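Local structure of hypothetical protein Rv2827c (Mycobacterium tuberculosis, 1ZEL) at residues 155-160 and 183-188; 189-194 and 235-240. The protein is of unknown function but probably binds DNA through a winged-helix, helix-turn-helix architecture, and carries an AbiEi antitoxin-type C-terminal domain. All coordinates share one frame; numbering follows the deposited sequence.

Interaction 1: 155-160 and 183-188; sequences ALLAPR and PEALLV
R160 and E184 form a salt bridge in which NH2 of R160 lies 3.1 Å from OE2 of E184. The N-H...O angle is a bent 136°, the oxygen accepts the N-H through its syn lone pair, and it sits somewhat out of the guanidinium plane. The carboxylate and guanidinium planes stand 78° apart, so a single N-H reaches a single oxygen. In E184 a bend at chi2 (98°) turns the carboxylate toward R160. OE2 also accepts from the backbone N of S215.

Two waters join the segments. One takes the N-H of A185 at 3.0 Å from its N and lies within hydrogen-bonding distance of both L157 O and E184 OE1; the other accepts from R160 N and donates to E184 OE1, 2.8 Å from each.

Apolar contact is modest: L157 CD2 meets A185 CB at 3.8 Å, and P159 CB faces P183 CD at 4.1 Å. W149 and L222 also touch L157.

E184 thus uses OE2 for R160 directly and OE1 through two waters, tying the start of helix 183-192 to the end of helix 154-157 and the loop after it, and these interactions would be expected to favour its ionised form.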
ATOM      1  N   ALA A 155       3.268   8.369  13.368  1.00 39.72           N
ATOM      2  CA  ALA A 155       3.169   7.448  14.496  1.00 38.41           C
ATOM      3  C   ALA A 155       1.716   7.042  14.687  1.00 36.57           C
ATOM      4  O   ALA A 155       1.417   5.904  15.059  1.00 36.96           O
ATOM      5  CB  ALA A 155       3.722   8.091  15.787  1.00 38.68           C
ATOM      6  N   LEU A 156       0.813   7.984  14.412  1.00 33.66           N
ATOM      7  CA  LEU A 156      -0.599   7.703  14.440  1.00 30.13           C
ATOM      8  C   LEU A 156      -0.993   6.780  13.282  1.00 26.97           C
ATOM      9  O   LEU A 156      -1.778   5.867  13.473  1.00 25.83           O
ATOM     10  CB  LEU A 156      -1.401   9.014  14.419  1.00 30.72           C
ATOM     11  CG  LEU A 156      -2.915   8.936  14.679  1.00 31.10           C
ATOM     12  CD1 LEU A 156      -3.280   8.075  15.914  1.00 33.54           C
ATOM     13  CD2 LEU A 156      -3.537  10.342  14.783  1.00 29.01           C
ATOM     14  N   LEU A 157      -0.419   6.985  12.101  1.00 23.94           N
ATOM     15  CA  LEU A 157      -0.845   6.233  10.909  1.00 22.87           C
ATOM     16  C   LEU A 157      -0.316   4.809  10.870  1.00 22.11           C
ATOM     17  O   LEU A 157      -1.050   3.845  10.559  1.00 22.21           O
ATOM     18  CB  LEU A 157      -0.461   6.997   9.635  1.00 23.37           C
ATOM     19  CG  LEU A 157      -1.301   8.282   9.434  1.00 26.05           C
ATOM     20  CD1 LEU A 157      -0.768   9.121   8.307  1.00 33.06           C
ATOM     21  CD2 LEU A 157      -2.725   7.918   9.167  1.00 25.79           C
ATOM     22  N   ALA A 158       0.944   4.677  11.271  1.00 21.56           N
ATOM     23  CA  ALA A 158       1.650   3.408  11.299  1.00 21.33           C
ATOM     24  C   ALA A 158       1.109   2.509  12.422  1.00 21.09           C
ATOM     25  O   ALA A 158       0.586   3.016  13.406  1.00 21.55           O
ATOM     26  CB  ALA A 158       3.142   3.696  11.530  1.00 20.59           C
ATOM     27  N   PRO A 159       1.237   1.175  12.293  1.00 21.02           N
ATOM     28  CA  PRO A 159       0.777   0.350  13.398  1.00 20.35           C
ATOM     29  C   PRO A 159       1.592   0.650  14.652  1.00 20.96           C
ATOM     30  O   PRO A 159       2.729   1.129  14.552  1.00 21.22           O
ATOM     31  CB  PRO A 159       1.065  -1.077  12.923  1.00 19.48           C
ATOM     32  CG  PRO A 159       2.174  -0.910  11.968  1.00 19.83           C
ATOM     33  CD  PRO A 159       1.787   0.350  11.209  1.00 20.34           C
ATOM     34  N   ARG A 160       0.999   0.404  15.815  1.00 19.70           N
ATOM     35  CA  ARG A 160       1.760   0.507  17.035  1.00 20.72           C
ATOM     36  C   ARG A 160       2.827  -0.571  17.027  1.00 19.91           C
ATOM     37  O   ARG A 160       2.507  -1.733  16.764  1.00 19.00           O
ATOM     38  CB  ARG A 160       0.845   0.349  18.253  1.00 20.69           C
ATOM     39  CG  ARG A 160      -0.001   1.584  18.522  1.00 23.74           C
ATOM     40  CD  ARG A 160      -1.290   1.282  19.292  1.00 33.87           C
ATOM     41  NE  ARG A 160      -1.301   0.020  20.024  1.00 38.25           N
ATOM     42  CZ  ARG A 160      -2.048  -1.043  19.701  1.00 41.51           C
ATOM     43  NH1 ARG A 160      -1.956  -2.129  20.459  1.00 40.49           N
ATOM     44  NH2 ARG A 160      -2.881  -1.037  18.630  1.00 38.42           N
ATOM     45  N   PRO A 183      -3.717  -0.896  11.571  1.00 22.04           N
ATOM     46  CA  PRO A 183      -5.116  -1.308  11.509  1.00 22.20           C
ATOM     47  C   PRO A 183      -6.073  -0.149  11.754  1.00 21.49           C
ATOM     48  O   PRO A 183      -7.113  -0.092  11.121  1.00 21.56           O
ATOM     49  CB  PRO A 183      -5.245  -2.347  12.626  1.00 21.23           C
ATOM     50  CG  PRO A 183      -4.082  -2.141  13.515  1.00 22.99           C
ATOM     51  CD  PRO A 183      -2.978  -1.582  12.641  1.00 22.59           C
ATOM     52  N   GLU A 184      -5.730   0.757  12.668  1.00 21.00           N
ATOM     53  CA  GLU A 184      -6.600   1.895  12.913  1.00 20.63           C
ATOM     54  C   GLU A 184      -6.749   2.763  11.678  1.00 20.62           C
ATOM     55  O   GLU A 184      -7.861   3.103  11.288  1.00 19.82           O
ATOM     56  CB  GLU A 184      -6.121   2.719  14.114  1.00 20.31           C
ATOM     57  CG  GLU A 184      -6.189   1.911  15.411  1.00 20.84           C
ATOM     58  CD  GLU A 184      -4.847   1.316  15.801  1.00 26.77           C
ATOM     59  OE1 GLU A 184      -3.964   1.242  14.927  1.00 25.39           O
ATOM     60  OE2 GLU A 184      -4.680   0.930  16.981  1.00 28.17           O
ATOM     61  N   ALA A 185      -5.637   3.083  11.030  1.00 20.50           N
ATOM     62  CA  ALA A 185      -5.710   3.949   9.853  1.00 20.55           C
ATOM     63  C   ALA A 185      -6.390   3.223   8.701  1.00 20.99           C
ATOM     64  O   ALA A 185      -7.131   3.833   7.928  1.00 20.24           O
ATOM     65  CB  ALA A 185      -4.334   4.482   9.465  1.00 19.77           C
ATOM     66  N   LEU A 186      -6.163   1.914   8.609  1.00 21.16           N
ATOM     67  CA  LEU A 186      -6.858   1.110   7.617  1.00 20.65           C
ATOM     68  C   LEU A 186      -8.367   1.157   7.843  1.00 20.31           C
ATOM     69  O   LEU A 186      -9.128   1.420   6.909  1.00 20.37           O
ATOM     70  CB  LEU A 186      -6.378  -0.337   7.668  1.00 20.17           C
ATOM     71  CG  LEU A 186      -7.185  -1.309   6.810  1.00 18.14           C
ATOM     72  CD1 LEU A 186      -7.086  -1.004   5.295  1.00 16.63           C
ATOM     73  CD2 LEU A 186      -6.710  -2.679   7.138  1.00 14.73           C
ATOM     74  N   LEU A 187      -8.794   0.945   9.084  1.00 19.61           N
ATOM     75  CA  LEU A 187     -10.216   0.881   9.369  1.00 19.72           C
ATOM     76  C   LEU A 187     -10.825   2.250   9.071  1.00 19.03           C
ATOM     77  O   LEU A 187     -11.908   2.350   8.472  1.00 20.22           O
ATOM     78  CB  LEU A 187     -10.466   0.484  10.828  1.00 18.99           C
ATOM     79  CG  LEU A 187     -11.900   0.128  11.227  1.00 19.12           C
ATOM     80  CD1 LEU A 187     -11.907  -0.916  12.359  1.00 16.30           C
ATOM     81  CD2 LEU A 187     -12.664   1.425  11.646  1.00 16.51           C
ATOM     82  N   VAL A 188     -10.154   3.311   9.502  1.00 18.86           N
ATOM     83  CA  VAL A 188     -10.692   4.652   9.243  1.00 18.78           C
ATOM     84  C   VAL A 188     -10.736   4.944   7.739  1.00 18.54           C
ATOM     85  O   VAL A 188     -11.680   5.559   7.247  1.00 19.20           O
ATOM     86  CB  VAL A 188      -9.948   5.736  10.014  1.00 18.20           C
ATOM     87  CG1 VAL A 188     -10.434   7.115   9.582  1.00 17.53           C
ATOM     88  CG2 VAL A 188     -10.185   5.523  11.538  1.00 16.79           C
TER
HETATM   89  O   HOH W   1      -3.047   2.794  12.482  1.00 20.52           O
HETATM   90  O   HOH W   2      -1.750  -0.208  15.720  1.00 21.95           O

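Interaction 2: 189-194 and 235-240; sequences QIATRP and SYLLDS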
ATOM      1  N   GLN A 189      -9.739   4.468   7.011  1.00 17.73           N
ATOM      2  CA  GLN A 189      -9.710   4.679   5.569  1.00 17.93           C
ATOM      3  C   GLN A 189     -10.939   4.063   4.923  1.00 18.86           C
ATOM      4  O   GLN A 189     -11.649   4.712   4.157  1.00 19.12           O
ATOM      5  CB  GLN A 189      -8.461   4.047   4.946  1.00 17.26           C
ATOM      6  CG  GLN A 189      -8.417   4.244   3.419  1.00 14.67           C
ATOM      7  CD  GLN A 189      -7.570   3.220   2.718  1.00 20.60           C
ATOM      8  OE1 GLN A 189      -6.567   2.772   3.249  1.00 19.98           O
ATOM      9  NE2 GLN A 189      -7.960   2.853   1.501  1.00 21.30           N
ATOM     10  N   ILE A 190     -11.185   2.791   5.226  1.00 18.26           N
ATOM     11  CA  ILE A 190     -12.244   2.084   4.521  1.00 19.35           C
ATOM     12  C   ILE A 190     -13.654   2.511   5.018  1.00 19.45           C
ATOM     13  O   ILE A 190     -14.634   2.395   4.282  1.00 19.39           O
ATOM     14  CB  ILE A 190     -12.002   0.568   4.614  1.00 19.30           C
ATOM     15  CG1 ILE A 190     -12.170   0.084   6.048  1.00 19.58           C
ATOM     16  CG2 ILE A 190     -10.551   0.244   4.187  1.00 20.27           C
ATOM     17  CD1 ILE A 190     -12.061  -1.451   6.178  1.00 18.54           C
ATOM     18  N   ALA A 191     -13.752   2.997   6.256  1.00 18.68           N
ATOM     19  CA  ALA A 191     -15.016   3.596   6.740  1.00 19.32           C
ATOM     20  C   ALA A 191     -15.252   4.961   6.075  1.00 19.77           C
ATOM     21  O   ALA A 191     -16.380   5.292   5.672  1.00 19.86           O
ATOM     22  CB  ALA A 191     -14.980   3.755   8.272  1.00 18.76           C
ATOM     23  N   THR A 192     -14.194   5.752   5.955  1.00 18.92           N
ATOM     24  CA  THR A 192     -14.316   7.095   5.376  1.00 19.47           C
ATOM     25  C   THR A 192     -14.670   7.028   3.902  1.00 20.17           C
ATOM     26  O   THR A 192     -15.572   7.770   3.432  1.00 19.91           O
ATOM     27  CB  THR A 192     -13.023   7.927   5.588  1.00 19.23           C
ATOM     28  OG1 THR A 192     -12.791   8.077   6.986  1.00 20.71           O
ATOM     29  CG2 THR A 192     -13.123   9.315   4.942  1.00 22.26           C
ATOM     30  N   ARG A 193     -13.975   6.145   3.179  1.00 19.92           N
ATOM     31  CA  ARG A 193     -14.162   6.024   1.734  1.00 21.23           C
ATOM     32  C   ARG A 193     -14.195   4.546   1.351  1.00 20.47           C
ATOM     33  O   ARG A 193     -13.200   4.023   0.897  1.00 20.12           O
ATOM     34  CB  ARG A 193     -13.018   6.735   0.993  1.00 20.43           C
ATOM     35  CG  ARG A 193     -13.163   8.276   1.004  1.00 25.61           C
ATOM     36  CD  ARG A 193     -11.970   8.965   0.416  1.00 32.79           C
ATOM     37  NE  ARG A 193     -11.806  10.294   0.993  1.00 38.78           N
ATOM     38  CZ  ARG A 193     -10.977  11.221   0.525  1.00 40.01           C
ATOM     39  NH1 ARG A 193     -10.244  10.976  -0.555  1.00 41.72           N
ATOM     40  NH2 ARG A 193     -10.890  12.395   1.135  1.00 40.31           N
ATOM     41  N   PRO A 194     -15.334   3.873   1.570  1.00 21.25           N
ATOM     42  CA  PRO A 194     -15.398   2.446   1.262  1.00 21.20           C
ATOM     43  C   PRO A 194     -15.018   2.113  -0.175  1.00 21.37           C
ATOM     44  O   PRO A 194     -14.539   1.024  -0.425  1.00 22.16           O
ATOM     45  CB  PRO A 194     -16.856   2.085   1.547  1.00 20.10           C
ATOM     46  CG  PRO A 194     -17.314   3.134   2.538  1.00 23.65           C
ATOM     47  CD  PRO A 194     -16.582   4.372   2.187  1.00 21.97           C
ATOM     48  N   SER A 235     -17.752   2.907  13.461  1.00 20.58           N
ATOM     49  CA  SER A 235     -18.368   2.352  14.654  1.00 20.65           C
ATOM     50  C   SER A 235     -19.127   1.073  14.341  1.00 19.97           C
ATOM     51  O   SER A 235     -19.081   0.105  15.119  1.00 19.44           O
ATOM     52  CB  SER A 235     -19.267   3.375  15.342  1.00 20.70           C
ATOM     53  OG  SER A 235     -18.517   4.526  15.650  1.00 22.39           O
ATOM     54  N   TYR A 236     -19.812   1.063  13.197  1.00 20.29           N
ATOM     55  CA  TYR A 236     -20.473  -0.139  12.699  1.00 19.59           C
ATOM     56  C   TYR A 236     -19.494  -1.288  12.385  1.00 19.56           C
ATOM     57  O   TYR A 236     -19.823  -2.463  12.573  1.00 18.93           O
ATOM     58  CB  TYR A 236     -21.256   0.204  11.431  1.00 19.68           C
ATOM     59  CG  TYR A 236     -22.017  -0.965  10.870  1.00 18.15           C
ATOM     60  CD1 TYR A 236     -23.114  -1.489  11.544  1.00 17.85           C
ATOM     61  CD2 TYR A 236     -21.653  -1.541   9.653  1.00 15.87           C
ATOM     62  CE1 TYR A 236     -23.835  -2.563  11.033  1.00 20.86           C
ATOM     63  CE2 TYR A 236     -22.368  -2.626   9.138  1.00 21.86           C
ATOM     64  CZ  TYR A 236     -23.450  -3.130   9.833  1.00 24.22           C
ATOM     65  OH  TYR A 236     -24.161  -4.192   9.315  1.00 23.66           O
ATOM     66  N   LEU A 237     -18.306  -0.955  11.881  1.00 19.08           N
ATOM     67  CA  LEU A 237     -17.244  -1.975  11.709  1.00 19.21           C
ATOM     68  C   LEU A 237     -16.825  -2.590  13.055  1.00 19.10           C
ATOM     69  O   LEU A 237     -16.665  -3.817  13.171  1.00 20.28           O
ATOM     70  CB  LEU A 237     -16.032  -1.397  10.924  1.00 19.49           C
ATOM     71  CG  LEU A 237     -16.285  -1.132   9.414  1.00 20.31           C
ATOM     72  CD1 LEU A 237     -15.081  -0.426   8.785  1.00 20.35           C
ATOM     73  CD2 LEU A 237     -16.618  -2.407   8.614  1.00 19.68           C
ATOM     74  N   LEU A 238     -16.710  -1.770  14.097  1.00 19.01           N
ATOM     75  CA  LEU A 238     -16.432  -2.330  15.423  1.00 19.44           C
ATOM     76  C   LEU A 238     -17.509  -3.319  15.828  1.00 19.32           C
ATOM     77  O   LEU A 238     -17.197  -4.395  16.325  1.00 18.83           O
ATOM     78  CB  LEU A 238     -16.274  -1.251  16.493  1.00 19.27           C
ATOM     79  CG  LEU A 238     -15.055  -0.322  16.390  1.00 23.70           C
ATOM     80  CD1 LEU A 238     -14.886   0.527  17.639  1.00 16.34           C
ATOM     81  CD2 LEU A 238     -13.793  -1.096  16.123  1.00 27.66           C
ATOM     82  N   ASP A 239     -18.768  -2.923  15.611  1.00 19.89           N
ATOM     83  CA  ASP A 239     -19.939  -3.735  15.932  1.00 20.23           C
ATOM     84  C   ASP A 239     -19.866  -5.049  15.163  1.00 20.12           C
ATOM     85  O   ASP A 239     -19.970  -6.130  15.743  1.00 19.13           O
ATOM     86  CB  ASP A 239     -21.210  -2.936  15.562  1.00 20.65           C
ATOM     87  CG  ASP A 239     -22.483  -3.520  16.174  1.00 24.43           C
ATOM     88  OD1 ASP A 239     -22.890  -4.595  15.737  1.00 26.13           O
ATOM     89  OD2 ASP A 239     -23.061  -2.894  17.095  1.00 25.37           O
ATOM     90  N   SER A 240     -19.654  -4.937  13.854  1.00 20.38           N
ATOM     91  CA  SER A 240     -19.515  -6.079  12.959  1.00 22.03           C
ATOM     92  C   SER A 240     -18.346  -7.015  13.310  1.00 22.22           C
ATOM     93  O   SER A 240     -18.418  -8.223  13.044  1.00 21.75           O
ATOM     94  CB  SER A 240     -19.375  -5.573  11.517  1.00 22.50           C
ATOM     95  OG  SER A 240     -20.525  -4.791  11.180  1.00 25.28           O
TER
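L237 reaches across from helix 228-240 and sets one methyl, CD1, against the side of I190. CD1 lies 4.0 Å from CG1 of I190 and 4.1 Å from CD1 of the same residue, so it rests alongside the ethyl branch, with the two side chains set obliquely. That branch is available because chi1 of I190 is 67°, which places CG1 between the backbone N and the carbonyl carbon. The same leucine methyl comes within 4.2 Å of A191 CB. The small alanine lets the backbones come near, 7.8 Å between the CA atoms of A191 and L237.

Helix 183-192 and helix 228-240 belong to the mainly helical part of the AbiEi-type C-terminal domain, and helices 200-203, 207-212 and 216-223 lie between them in the chain. A191 also packs on A234, one turn before L238, and V288 of helix 288-296 touches L237.

Of the polar bonds, R233 NE donates to A191 O near the end of helix 183-192. Within helix 228-240 itself, Y236 O takes two donors from S240, the backbone N and OG, both at 2.8 Å, from opposite faces of its carbonyl plane. OG of S240 also sits 3.5 Å above the Y236 ring, toward its rim, while Y236 OH is hydrogen-bonded to D285 OD2.

In the fold
Both contacts are buried and share helix 183-192, whose first turns serve interaction 1 and whose last turn serves interaction 2. Their centres lie 13 Å apart, and they meet through L187, which packs its CG against L237 CD1 and its CD1 against L238 CD2. Interaction 1, nearer the centre of the chain, is mixed in chemistry: the helix start is joined to the end of helix 154-157 and the loop after it by charge and water as well as by apolar side chains. Interaction 2 lies farther out, yet is purely apolar between its segments and much smaller, 97 against 248 Å² of buried surface. There two helices meet through side chains alone.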